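Local coordinates for protein FG41 Malonate Semialdehyde Decarboxylase (Coryneform bacterium, PDB 3MJZ) that belongs to the tautomerase superfamily of enzymes and assembles as a trimer whose chains each combine two beta-alpha-beta units in one sheet, at residues I68-Q73 with V102-T107; I3-T8 with R38-T43; H24-E29 with F85-E90; S9-E14 with S64-H69. All blocks are in the same frame, centred on the assembly; numbering follows the deposited sequence.

Interactions 1 and 2 are buried parallel strand pairs, one in each beta-alpha-beta unit, meeting where strands 2-8 and 66-73 run antiparallel in the middle of the sheet, their centres about 10 Å apart. Both rest on backbone hydrogen bonds and carry mostly aliphatic side chains on one face and mostly polar or aromatic ones on the other, the latter reaching neighbouring subunits. Interaction 3 joins the helices of the two units mainly by apolar contact, without a hydrogen bond between them, its outer side exposed. Interaction 4, about 12 Å from the chain centre, is the most polar: a serine, an aspartate, an arginine and a water link a loop to the start of strand 66-73.

Interaction 1 of 4, residues I68-Q73 with V102-T107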
loop_
_atom_site.group_PDB
_atom_site.type_symbol
_atom_site.label_atom_id
_atom_site.label_comp_id
_atom_site.label_asym_id
_atom_site.label_seq_id
_atom_site.Cartn_x
_atom_site.Cartn_y
_atom_site.Cartn_z
ATOM N N ILE A 68 -0.375 3.056 10.610
ATOM C CA ILE A 68 -0.219 1.580 10.498
ATOM C C ILE A 68 -1.325 1.027 9.584
ATOM O O ILE A 68 -2.499 1.170 9.873
ATOM C CB ILE A 68 -0.373 0.836 11.886
ATOM C CG1 ILE A 68 0.137 1.670 13.073
ATOM C CG2 ILE A 68 0.272 -0.524 11.856
ATOM C CD1 ILE A 68 1.560 2.001 12.980
ATOM N N HIS A 69 -0.913 0.397 8.494
ATOM C CA HIS A 69 -1.786 -0.148 7.465
ATOM C C HIS A 69 -1.599 -1.679 7.510
ATOM O O HIS A 69 -0.531 -2.221 7.198
ATOM C CB HIS A 69 -1.360 0.436 6.121
ATOM C CG HIS A 69 -2.406 0.384 5.047
ATOM N ND1 HIS A 69 -3.508 -0.447 5.096
ATOM C CD2 HIS A 69 -2.470 1.017 3.855
ATOM C CE1 HIS A 69 -4.227 -0.290 4.003
ATOM N NE2 HIS A 69 -3.608 0.582 3.226
ATOM N N VAL A 70 -2.639 -2.364 7.961
ATOM C CA VAL A 70 -2.581 -3.798 8.184
ATOM C C VAL A 70 -3.208 -4.519 6.991
ATOM O O VAL A 70 -4.360 -4.250 6.605
ATOM C CB VAL A 70 -3.279 -4.166 9.507
ATOM C CG1 VAL A 70 -3.193 -5.648 9.755
ATOM C CG2 VAL A 70 -2.640 -3.391 10.661
ATOM N N PHE A 71 -2.410 -5.379 6.366
ATOM C CA PHE A 71 -2.875 -6.217 5.264
ATOM C C PHE A 71 -2.982 -7.634 5.785
ATOM O O PHE A 71 -1.979 -8.273 6.042
ATOM C CB PHE A 71 -1.930 -6.147 4.060
ATOM C CG PHE A 71 -1.899 -4.808 3.397
ATOM C CD1 PHE A 71 -1.022 -3.823 3.834
ATOM C CD2 PHE A 71 -2.730 -4.527 2.328
ATOM C CE1 PHE A 71 -0.981 -2.581 3.226
ATOM C CE2 PHE A 71 -2.691 -3.283 1.710
ATOM C CZ PHE A 71 -1.814 -2.308 2.163
ATOM N N THR A 72 -4.209 -8.117 5.935
ATOM C CA THR A 72 -4.436 -9.409 6.539
ATOM C C THR A 72 -5.583 -10.164 5.837
ATOM O O THR A 72 -6.371 -9.569 5.076
ATOM C CB THR A 72 -4.679 -9.257 8.064
ATOM O OG1 THR A 72 -4.519 -10.528 8.717
ATOM C CG2 THR A 72 -6.069 -8.688 8.347
ATOM N N GLN A 73 -5.647 -11.473 6.086
ATOM C CA GLN A 73 -6.713 -12.343 5.586
ATOM C C GLN A 73 -8.077 -11.929 6.118
ATOM O O GLN A 73 -8.200 -11.488 7.266
ATOM C CB GLN A 73 -6.444 -13.806 5.965
ATOM C CG GLN A 73 -5.128 -14.304 5.450
ATOM C CD GLN A 73 -4.747 -15.653 5.995
ATOM O OE1 GLN A 73 -5.351 -16.677 5.660
ATOM N NE2 GLN A 73 -3.703 -15.672 6.809
ATOM N N VAL A 102 -1.878 8.094 16.472
ATOM C CA VAL A 102 -1.968 6.766 15.847
ATOM C C VAL A 102 -3.134 6.728 14.856
ATOM O O VAL A 102 -4.246 7.190 15.152
ATOM C CB VAL A 102 -2.137 5.604 16.884
ATOM C CG1 VAL A 102 -1.836 4.237 16.230
ATOM C CG2 VAL A 102 -1.252 5.802 18.103
ATOM N N PHE A 103 -2.885 6.176 13.674
ATOM C CA PHE A 103 -3.950 5.966 12.676
ATOM C C PHE A 103 -3.740 4.556 12.131
ATOM O O PHE A 103 -2.595 4.187 11.792
ATOM C CB PHE A 103 -3.867 7.048 11.593
ATOM C CG PHE A 103 -4.908 6.923 10.498
ATOM C CD1 PHE A 103 -6.109 7.599 10.584
ATOM C CD2 PHE A 103 -4.666 6.137 9.365
ATOM C CE1 PHE A 103 -7.047 7.498 9.565
ATOM C CE2 PHE A 103 -5.600 6.024 8.354
ATOM C CZ PHE A 103 -6.784 6.700 8.449
ATOM N N ILE A 104 -4.819 3.756 12.117
ATOM C CA ILE A 104 -4.794 2.347 11.646
ATOM C C ILE A 104 -5.836 2.061 10.555
ATOM O O ILE A 104 -7.008 2.415 10.693
ATOM C CB ILE A 104 -5.040 1.291 12.799
ATOM C CG1 ILE A 104 -4.621 1.825 14.173
ATOM C CG2 ILE A 104 -4.444 -0.093 12.439
ATOM C CD1 ILE A 104 -3.515 1.117 14.830
ATOM N N ALA A 105 -5.400 1.383 9.491
ATOM C CA ALA A 105 -6.259 0.925 8.383
ATOM C C ALA A 105 -6.004 -0.564 8.095
ATOM O O ALA A 105 -4.860 -1.037 8.149
ATOM C CB ALA A 105 -5.989 1.737 7.148
ATOM N N ILE A 106 -7.083 -1.296 7.828
ATOM C CA ILE A 106 -7.005 -2.710 7.532
ATOM C C ILE A 106 -7.489 -2.909 6.120
ATOM O O ILE A 106 -8.545 -2.417 5.751
ATOM C CB ILE A 106 -7.911 -3.612 8.403
ATOM C CG1 ILE A 106 -7.877 -3.276 9.902
ATOM C CG2 ILE A 106 -7.579 -5.085 8.139
ATOM C CD1 ILE A 106 -6.582 -3.467 10.562
ATOM N N THR A 107 -6.705 -3.648 5.346
ATOM C CA THR A 107 -7.084 -4.055 4.014
ATOM C C THR A 107 -7.007 -5.576 3.944
ATOM O O THR A 107 -6.017 -6.182 4.357
ATOM C CB THR A 107 -6.200 -3.404 2.946
ATOM O OG1 THR A 107 -6.281 -1.984 3.087
ATOM C CG2 THR A 107 -6.677 -3.803 1.554
#
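Val-70 and Ile-106 lie side by side and form the close apolar centre, with Ile-106 CD1 3.5 Å from Val-70 CB. The torsion of Ile-106 (chi1 -45°) sets CG1 beside the backbone N, leaving CG2 to meet Thr-72 CG2 at 3.9 Å. Farther along the same face, Ile-68 CG1 touches Ile-104 CD1 at 4.1 Å. Phe-85 and Ile-88 of helix 78-92 pack on this row.

The other face carries flat and polar groups. Ala-105 CB sits over the His-69 ring in a CH-pi contact, 4.3 Å from the centroid, while Phe-71 CZ stands above the centre of the opposite ring face. Phe-71 of the second subunit adds an edge-to-face partner for the same imidazole. Thr-107 CB approaches the Phe-71 ring obliquely, 3.7 Å from CD2.

Between the faces runs a parallel ladder of five backbone bonds. Val-70 N gives the shortest, 2.6 Å to Ala-105 O, with an N-H...O angle of 168°, nearly straight. The His-69 ND1 bond to that same oxygen is weak, at 3.4 Å. The local strand axes diverge by 20°, a modest twist. Ile-104 and Ala-105 also pair antiparallel with a strand of the second subunit, continuing the sheet across the interface. Strands 66-73 and 102-109, bridged by helix 78-92, thus make a beta-alpha-beta crossover, the repeated element of the tautomerase fold.

Interaction 2 of 4, residues I3-T8 with R38-T43; sequences IRIDLT and RFQILT
Parallel pairing of Ile-3 to Leu-7 with Phe-39 to Thr-43 joins the two strands of the beta-alpha-beta unit made by strand 2-8, helix 13-30 and strand 39-45. Five backbone bonds alternate between the strands, beginning with Ile-3 N to Phe-39 O at 2.8 Å and ending with Leu-7 N to Thr-43 O at 2.9 Å.

On the face of Ile-3, Gln-40, Ile-5 and Leu-42, Ile-5 CD1 is the meeting point: Leu-42 CD1 lies 3.8 Å away, alongside, and Gln-40 NE2 3.9 Å away, from a side chain that crosses it. The amide is held at both ends, since Arg-38 NE and NH2 grip Gln-40 OE1 side-on while Gln-40 NE2 donates to Ala-20 O. The oxygen lies at the guanidinium edge, close to its plane, with NE above the carbonyl plane of the amide.

Within the sheet, strand 39-45 is outermost in its chain, yet Phe-39 and Gln-40 pair antiparallel with a strand of the third subunit. The face bearing Arg-4, Ile-41, Asp-6 and Thr-43 is more polar. Asp-6 OD1 comes 3.3 Å from Thr-43 CB, alongside, and a water hydrogen-bonds Thr-43 OG1 at 2.8 Å and may donate to Ile-41 O, 3.2 Å away. Arg-4 and Asp-6 have their strongest polar partners in other chains, by salt bridges to Asp-6 of the third subunit and Arg-4 of the second, respectively.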
loop_
_atom_site.group_PDB
_atom_site.type_symbol
_atom_site.label_atom_id
_atom_site.label_comp_id
_atom_site.label_asym_id
_atom_site.label_seq_id
_atom_site.Cartn_x
_atom_site.Cartn_y
_atom_site.Cartn_z
ATOM N N ILE A 3 2.483 -5.483 7.350
ATOM C CA ILE A 3 2.224 -4.195 8.016
ATOM C C ILE A 3 3.148 -3.146 7.440
ATOM O O ILE A 3 4.364 -3.303 7.418
ATOM C CB ILE A 3 2.304 -4.286 9.570
ATOM C CG1 ILE A 3 1.242 -5.240 10.094
ATOM C CG2 ILE A 3 2.070 -2.961 10.241
ATOM C CD1 ILE A 3 1.788 -6.562 10.319
ATOM N N ARG A 4 2.534 -2.107 6.903
ATOM C CA ARG A 4 3.238 -0.949 6.414
ATOM C C ARG A 4 3.109 0.077 7.504
ATOM O O ARG A 4 1.998 0.605 7.755
ATOM C CB ARG A 4 2.600 -0.436 5.098
ATOM C CG ARG A 4 2.793 -1.362 3.914
ATOM C CD ARG A 4 2.446 -0.734 2.563
ATOM N NE ARG A 4 2.662 -1.755 1.543
ATOM C CZ ARG A 4 3.790 -1.910 0.858
ATOM N NH1 ARG A 4 4.810 -1.075 1.032
ATOM N NH2 ARG A 4 3.892 -2.889 -0.023
ATOM N N ILE A 5 4.229 0.328 8.181
ATOM C CA ILE A 5 4.276 1.393 9.206
ATOM C C ILE A 5 4.913 2.638 8.626
ATOM O O ILE A 5 6.122 2.669 8.350
ATOM C CB ILE A 5 5.001 0.978 10.509
ATOM C CG1 ILE A 5 4.344 -0.270 11.115
ATOM C CG2 ILE A 5 4.965 2.103 11.522
ATOM C CD1 ILE A 5 5.208 -1.407 11.213
ATOM N N ASP A 6 4.091 3.659 8.434
ATOM C CA ASP A 6 4.586 4.926 7.930
ATOM C C ASP A 6 4.672 5.967 9.051
ATOM O O ASP A 6 3.664 6.387 9.618
ATOM C CB ASP A 6 3.750 5.395 6.736
ATOM C CG ASP A 6 4.060 4.607 5.471
ATOM O OD1 ASP A 6 4.959 5.049 4.726
ATOM O OD2 ASP A 6 3.395 3.556 5.215
ATOM N N LEU A 7 5.896 6.348 9.385
ATOM C CA LEU A 7 6.142 7.246 10.513
ATOM C C LEU A 7 7.045 8.391 10.084
ATOM O O LEU A 7 7.295 8.539 8.910
ATOM C CB LEU A 7 6.673 6.480 11.729
ATOM C CG LEU A 7 7.890 5.564 11.721
ATOM C CD1 LEU A 7 8.113 5.094 13.143
ATOM C CD2 LEU A 7 7.671 4.362 10.863
ATOM N N THR A 8 7.523 9.191 11.029
ATOM C CA THR A 8 8.254 10.415 10.720
ATOM C C THR A 8 9.735 10.406 11.140
ATOM O O THR A 8 10.143 9.735 12.083
ATOM C CB THR A 8 7.543 11.664 11.347
ATOM O OG1 THR A 8 7.406 11.484 12.777
ATOM C CG2 THR A 8 6.178 11.911 10.677
ATOM N N ARG A 38 5.961 -12.224 11.185
ATOM C CA ARG A 38 6.333 -10.823 11.248
ATOM C C ARG A 38 6.763 -10.291 9.893
ATOM O O ARG A 38 7.795 -10.676 9.349
ATOM C CB ARG A 38 7.408 -10.585 12.307
ATOM C CG ARG A 38 7.802 -9.132 12.417
ATOM C CD ARG A 38 8.519 -8.825 13.715
ATOM N NE ARG A 38 8.679 -7.385 13.853
ATOM C CZ ARG A 38 9.265 -6.782 14.876
ATOM N NH1 ARG A 38 9.761 -7.492 15.885
ATOM N NH2 ARG A 38 9.364 -5.462 14.888
ATOM N N PHE A 39 5.948 -9.406 9.339
ATOM C CA PHE A 39 6.230 -8.832 8.029
ATOM C C PHE A 39 5.873 -7.370 8.062
ATOM O O PHE A 39 4.701 -6.996 7.976
ATOM C CB PHE A 39 5.502 -9.608 6.934
ATOM C CG PHE A 39 5.858 -11.041 6.933
ATOM C CD1 PHE A 39 5.042 -11.976 7.565
ATOM C CD2 PHE A 39 7.065 -11.464 6.382
ATOM C CE1 PHE A 39 5.409 -13.318 7.615
ATOM C CE2 PHE A 39 7.432 -12.806 6.416
ATOM C CZ PHE A 39 6.607 -13.730 7.038
ATOM N N GLN A 40 6.914 -6.553 8.194
ATOM C CA GLN A 40 6.752 -5.116 8.377
ATOM C C GLN A 40 7.647 -4.339 7.441
ATOM O O GLN A 40 8.738 -4.785 7.100
ATOM C CB GLN A 40 7.026 -4.744 9.832
ATOM C CG GLN A 40 6.205 -5.597 10.836
ATOM C CD GLN A 40 6.445 -5.174 12.266
ATOM O OE1 GLN A 40 7.594 -5.109 12.722
ATOM N NE2 GLN A 40 5.367 -4.863 12.981
ATOM N N ILE A 41 7.149 -3.201 6.985
ATOM C CA ILE A 41 7.940 -2.244 6.208
ATOM C C ILE A 41 7.852 -0.899 6.933
ATOM O O ILE A 41 6.760 -0.352 7.040
ATOM C CB ILE A 41 7.389 -2.069 4.743
ATOM C CG1 ILE A 41 6.950 -3.435 4.133
ATOM C CG2 ILE A 41 8.336 -1.177 3.884
ATOM C CD1 ILE A 41 7.450 -3.763 2.771
ATOM N N LEU A 42 8.977 -0.386 7.443
ATOM C CA LEU A 42 9.018 0.974 8.023
ATOM C C LEU A 42 9.463 2.024 7.018
ATOM O O LEU A 42 10.508 1.895 6.388
ATOM C CB LEU A 42 9.922 1.044 9.260
ATOM C CG LEU A 42 9.440 0.504 10.614
ATOM C CD1 LEU A 42 8.961 -0.939 10.512
ATOM C CD2 LEU A 42 10.575 0.591 11.609
ATOM N N THR A 43 8.660 3.063 6.868
ATOM C CA THR A 43 9.023 4.206 6.035
ATOM C C THR A 43 8.945 5.498 6.877
ATOM O O THR A 43 7.847 5.968 7.261
ATOM C CB THR A 43 8.169 4.287 4.733
ATOM O OG1 THR A 43 8.118 2.997 4.102
ATOM C CG2 THR A 43 8.768 5.279 3.735
HETATM O O HOH W 1 5.728 1.893 4.972
#

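Interaction 3 of 4, residues H24-E29 with F85-E90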
loop_
_atom_site.group_PDB
_atom_site.type_symbol
_atom_site.label_atom_id
_atom_site.label_comp_id
_atom_site.label_asym_id
_atom_site.label_seq_id
_atom_site.Cartn_x
_atom_site.Cartn_y
_atom_site.Cartn_z
ATOM N N HIS A 24 3.768 -5.537 16.386
ATOM C CA HIS A 24 3.831 -6.990 16.199
ATOM C C HIS A 24 3.319 -7.775 17.408
ATOM O O HIS A 24 2.457 -8.647 17.243
ATOM C CB HIS A 24 5.229 -7.479 15.819
ATOM C CG HIS A 24 5.300 -8.962 15.613
ATOM N ND1 HIS A 24 4.708 -9.592 14.536
ATOM C CD2 HIS A 24 5.865 -9.941 16.357
ATOM C CE1 HIS A 24 4.912 -10.895 14.623
ATOM N NE2 HIS A 24 5.619 -11.131 15.714
ATOM N N ASP A 25 3.842 -7.451 18.601
ATOM C CA ASP A 25 3.437 -8.068 19.875
ATOM C C ASP A 25 1.940 -7.909 20.168
ATOM O O ASP A 25 1.295 -8.801 20.756
ATOM C CB ASP A 25 4.240 -7.486 21.044
ATOM C CG ASP A 25 5.723 -7.869 21.010
ATOM O OD1 ASP A 25 6.107 -8.853 20.333
ATOM O OD2 ASP A 25 6.510 -7.175 21.690
ATOM N N ALA A 26 1.389 -6.773 19.746
ATOM C CA ALA A 26 -0.048 -6.539 19.845
ATOM C C ALA A 26 -0.837 -7.496 18.929
ATOM O O ALA A 26 -1.850 -8.075 19.333
ATOM C CB ALA A 26 -0.359 -5.084 19.533
ATOM N N LEU A 27 -0.350 -7.664 17.703
ATOM C CA LEU A 27 -0.974 -8.571 16.738
ATOM C C LEU A 27 -0.949 -10.026 17.205
ATOM O O LEU A 27 -1.933 -10.730 17.042
ATOM C CB LEU A 27 -0.299 -8.440 15.369
ATOM C CG LEU A 27 -0.799 -7.518 14.259
ATOM C CD1 LEU A 27 -1.829 -6.484 14.709
ATOM C CD2 LEU A 27 0.398 -6.853 13.608
ATOM N N VAL A 28 0.175 -10.464 17.775
ATOM C CA VAL A 28 0.345 -11.845 18.249
ATOM C C VAL A 28 -0.535 -12.157 19.467
ATOM O O VAL A 28 -0.980 -13.301 19.645
ATOM C CB VAL A 28 1.811 -12.177 18.608
ATOM C CG1 VAL A 28 1.954 -13.654 18.906
ATOM C CG2 VAL A 28 2.749 -11.801 17.475
ATOM N N GLU A 29 -0.764 -11.140 20.299
ATOM C CA GLU A 29 -1.647 -11.234 21.456
ATOM C C GLU A 29 -3.110 -11.319 21.024
ATOM O O GLU A 29 -3.837 -12.172 21.502
ATOM C CB GLU A 29 -1.407 -10.038 22.384
ATOM C CG GLU A 29 -2.443 -9.767 23.491
ATOM C CD GLU A 29 -2.318 -8.333 24.051
ATOM O OE1 GLU A 29 -3.376 -7.673 24.263
ATOM O OE2 GLU A 29 -1.154 -7.853 24.258
ATOM N N PHE A 85 -7.016 -2.541 17.238
ATOM C CA PHE A 85 -6.762 -1.092 17.291
ATOM C C PHE A 85 -6.349 -0.673 18.714
ATOM O O PHE A 85 -5.357 0.042 18.899
ATOM C CB PHE A 85 -7.987 -0.275 16.838
ATOM C CG PHE A 85 -8.482 -0.602 15.433
ATOM C CD1 PHE A 85 -7.596 -0.819 14.380
ATOM C CD2 PHE A 85 -9.835 -0.645 15.164
ATOM C CE1 PHE A 85 -8.061 -1.092 13.104
ATOM C CE2 PHE A 85 -10.304 -0.934 13.897
ATOM C CZ PHE A 85 -9.421 -1.156 12.866
ATOM N N ALA A 86 -7.117 -1.132 19.707
ATOM C CA ALA A 86 -6.904 -0.792 21.126
ATOM C C ALA A 86 -5.555 -1.275 21.617
ATOM O O ALA A 86 -4.815 -0.519 22.245
ATOM C CB ALA A 86 -8.026 -1.368 22.011
ATOM N N ALA A 87 -5.222 -2.522 21.312
ATOM C CA ALA A 87 -4.004 -3.101 21.840
ATOM C C ALA A 87 -2.751 -2.501 21.197
ATOM O O ALA A 87 -1.737 -2.317 21.867
ATOM C CB ALA A 87 -4.025 -4.601 21.705
ATOM N N ILE A 88 -2.814 -2.193 19.906
ATOM C CA ILE A 88 -1.704 -1.509 19.251
ATOM C C ILE A 88 -1.489 -0.154 19.908
ATOM O O ILE A 88 -0.355 0.222 20.185
ATOM C CB ILE A 88 -1.919 -1.351 17.722
ATOM C CG1 ILE A 88 -1.695 -2.704 17.008
ATOM C CG2 ILE A 88 -1.009 -0.252 17.155
ATOM C CD1 ILE A 88 -2.241 -2.773 15.569
ATOM N N THR A 89 -2.586 0.548 20.194
ATOM C CA THR A 89 -2.512 1.926 20.682
ATOM C C THR A 89 -2.055 2.040 22.147
ATOM O O THR A 89 -1.355 2.995 22.460
ATOM C CB THR A 89 -3.808 2.723 20.403
ATOM O OG1 THR A 89 -4.247 2.479 19.060
ATOM C CG2 THR A 89 -3.583 4.208 20.568
ATOM N N GLU A 90 -2.419 1.084 23.015
ATOM C CA GLU A 90 -1.889 1.040 24.406
ATOM C C GLU A 90 -0.425 0.640 24.444
ATOM O O GLU A 90 0.285 1.024 25.383
ATOM C CB GLU A 90 -2.599 0.050 25.360
ATOM C CG GLU A 90 -3.952 -0.485 25.006
ATOM C CD GLU A 90 -5.091 0.405 25.453
ATOM O OE1 GLU A 90 -6.169 -0.135 25.824
ATOM O OE2 GLU A 90 -4.919 1.643 25.409
#
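Ala-26 is the small bump at the middle of this helix pair, its CB directed at helix 78-92 and lodged in the hollow between Ala-87 and Ile-88, with Ser-91 also touching it. Ala-26 CB lies 3.7 Å from Ile-88 CG1 and 3.9 Å from the carbonyl oxygen of Ala-87. The backbones come nearest at Ala-26 and Ile-88, CA to CA 5.3 Å. The small side chains of Ala-26 and Ala-87, CB to CB 4.3 Å, are consistent with the local axes approaching to 8.6 Å. They run roughly antiparallel, 145° between their directions.

The reverse bump is Ile-88. With CG1 beside the backbone N (chi1 -75°) and CD1 extended beyond it (chi2 164°), the branch reaches over to helix 13-30, where Ile-88 CD1 meets Leu-27 CD1 at 3.8 Å, the two side chains crossing at a slant. Val-23 also touches Ile-88.

These are the two helices of the paired beta-alpha-beta units, set side by side against the sheet. Ile-88 and Phe-85 rest on Ile-104 of strand 102-109, while Leu-27 rests on Ile-3 of strand 2-8. Toward solvent the fit grows thinner: the extended Glu-29 lays OE1 4.0 Å from Ala-87 CB, and Val-30 packs on that methyl too. On the flank turned from Ala-26, Thr-89 OG1 bonds back to Phe-85 O at 2.7 Å, sharing that oxygen with Thr-89 N.

Interaction 4 of 4, residues S9-E14 with S64-H69; sequences SDRSRE and SVVIIH
Arg-11 fills the tight part of the contact, its guanidinium held between Ser-64 and Val-66. Ser-64 CB covers one face, 3.6 Å from Arg-11 CZ, and Val-66 CG2 lies over the opposite face, 3.4 Å from Arg-11 NH1. A bend at chi3 (145°) slips the flat end between them. NH1 is modelled too close to the Ser-64 carbonyl oxygen, so its place, that 3.4 Å approach and its bond to a water are less certain. The water, in the guanidinium plane, accepts from Arg-11 NH1 at 2.6 Å and donates to Val-65 O at 2.8 Å. The firmer bond is from Arg-11 NH2 to Gly-96 O, which probably helps to fix the rotation of the group.

The outer side is looser. There the exposed Asp-10 meets Ser-64 by one bond, OG donating to OD2 at 2.7 Å on the syn side of the carboxylate, 21° from its plane. OD1 of Asp-10 is bonded to Thr-8 OG1, so each carboxylate oxygen has a hydroxyl partner.

The turn linking strand 2-8 to helix 13-30 thus packs against the entry into strand 66-73, the antiparallel neighbour of strand 2-8, with Val-97 touching both Arg-11 and Val-66.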
loop_
_atom_site.group_PDB
_atom_site.type_symbol
_atom_site.label_atom_id
_atom_site.label_comp_id
_atom_site.label_asym_id
_atom_site.label_seq_id
_atom_site.Cartn_x
_atom_site.Cartn_y
_atom_site.Cartn_z
ATOM N N SER A 9 10.512 11.212 10.429
ATOM C CA SER A 9 11.959 11.232 10.510
ATOM C C SER A 9 12.515 11.738 11.838
ATOM O O SER A 9 13.661 11.446 12.190
ATOM C CB SER A 9 12.484 12.096 9.372
ATOM O OG SER A 9 13.666 11.547 8.843
ATOM N N ASP A 10 11.718 12.507 12.569
ATOM C CA ASP A 10 12.142 12.979 13.897
ATOM C C ASP A 10 12.227 11.875 14.971
ATOM O O ASP A 10 12.844 12.075 16.017
ATOM C CB ASP A 10 11.252 14.137 14.383
ATOM C CG ASP A 10 9.825 13.715 14.609
ATOM O OD1 ASP A 10 9.098 13.501 13.622
ATOM O OD2 ASP A 10 9.430 13.603 15.782
ATOM N N ARG A 11 11.600 10.727 14.719
ATOM C CA ARG A 11 11.554 9.651 15.707
ATOM C C ARG A 11 12.837 8.864 15.589
ATOM O O ARG A 11 13.276 8.556 14.479
ATOM C CB ARG A 11 10.315 8.768 15.517
ATOM C CG ARG A 11 9.085 9.423 16.078
ATOM C CD ARG A 11 7.847 8.553 16.084
ATOM N NE ARG A 11 7.056 8.863 17.272
ATOM C CZ ARG A 11 5.874 9.453 17.250
ATOM N NH1 ARG A 11 5.325 9.767 16.102
ATOM N NH2 ARG A 11 5.231 9.713 18.369
ATOM N N SER A 12 13.472 8.579 16.721
ATOM C CA SER A 12 14.768 7.916 16.656
ATOM C C SER A 12 14.588 6.520 16.058
ATOM O O SER A 12 13.571 5.866 16.301
ATOM C CB SER A 12 15.449 7.851 18.026
ATOM O OG SER A 12 14.859 6.853 18.835
ATOM N N ARG A 13 15.569 6.108 15.251
ATOM C CA ARG A 13 15.639 4.768 14.663
ATOM C C ARG A 13 15.407 3.694 15.709
ATOM O O ARG A 13 14.844 2.652 15.406
ATOM C CB ARG A 13 16.955 4.539 13.882
ATOM C CG ARG A 13 18.203 5.257 14.421
ATOM C CD ARG A 13 18.210 6.785 14.087
ATOM N NE ARG A 13 19.173 7.553 14.878
ATOM C CZ ARG A 13 19.252 7.545 16.217
ATOM N NH1 ARG A 13 18.445 6.791 16.963
ATOM N NH2 ARG A 13 20.167 8.288 16.827
ATOM N N GLU A 14 15.806 3.987 16.941
ATOM C CA GLU A 14 15.583 3.107 18.083
ATOM C C GLU A 14 14.107 3.020 18.432
ATOM O O GLU A 14 13.561 1.914 18.601
ATOM C CB GLU A 14 16.369 3.590 19.307
ATOM C CG GLU A 14 17.818 4.064 19.031
ATOM C CD GLU A 14 18.617 3.109 18.131
ATOM O OE1 GLU A 14 19.613 3.566 17.510
ATOM O OE2 GLU A 14 18.249 1.905 18.040
ATOM N N SER A 64 4.397 14.224 14.443
ATOM C CA SER A 64 4.959 12.896 14.491
ATOM C C SER A 64 3.854 11.836 14.416
ATOM O O SER A 64 3.664 11.054 15.349
ATOM C CB SER A 64 5.840 12.756 15.746
ATOM O OG SER A 64 6.784 13.825 15.840
ATOM N N VAL A 65 3.121 11.823 13.297
ATOM C CA VAL A 65 2.046 10.828 13.047
ATOM C C VAL A 65 2.625 9.447 12.745
ATOM O O VAL A 65 3.685 9.338 12.126
ATOM C CB VAL A 65 1.124 11.254 11.886
ATOM C CG1 VAL A 65 0.129 10.155 11.556
ATOM C CG2 VAL A 65 0.364 12.557 12.221
ATOM N N VAL A 66 1.951 8.402 13.230
ATOM C CA VAL A 66 2.294 6.995 12.945
ATOM C C VAL A 66 1.079 6.319 12.317
ATOM O O VAL A 66 0.101 6.033 13.006
ATOM C CB VAL A 66 2.699 6.216 14.220
ATOM C CG1 VAL A 66 3.073 4.769 13.896
ATOM C CG2 VAL A 66 3.865 6.897 14.939
ATOM N N ILE A 67 1.137 6.090 11.007
ATOM C CA ILE A 67 0.068 5.423 10.276
ATOM C C ILE A 67 0.449 3.955 10.066
ATOM O O ILE A 67 1.471 3.662 9.453
ATOM C CB ILE A 67 -0.226 6.155 8.932
ATOM C CG1 ILE A 67 -0.782 7.562 9.215
ATOM C CG2 ILE A 67 -1.220 5.375 8.070
ATOM C CD1 ILE A 67 -0.456 8.586 8.166
ATOM N N ILE A 68 -0.375 3.056 10.610
ATOM C CA ILE A 68 -0.219 1.580 10.498
ATOM C C ILE A 68 -1.325 1.027 9.584
ATOM O O ILE A 68 -2.499 1.170 9.873
ATOM C CB ILE A 68 -0.373 0.836 11.886
ATOM C CG1 ILE A 68 0.137 1.670 13.073
ATOM C CG2 ILE A 68 0.272 -0.524 11.856
ATOM C CD1 ILE A 68 1.560 2.001 12.980
ATOM N N HIS A 69 -0.913 0.397 8.494
ATOM C CA HIS A 69 -1.786 -0.148 7.465
ATOM C C HIS A 69 -1.599 -1.679 7.510
ATOM O O HIS A 69 -0.531 -2.221 7.198
ATOM C CB HIS A 69 -1.360 0.436 6.121
ATOM C CG HIS A 69 -2.406 0.384 5.047
ATOM N ND1 HIS A 69 -3.508 -0.447 5.096
ATOM C CD2 HIS A 69 -2.470 1.017 3.855
ATOM C CE1 HIS A 69 -4.227 -0.290 4.003
ATOM N NE2 HIS A 69 -3.608 0.582 3.226
HETATM O O HOH W 2 6.065 9.481 13.587
#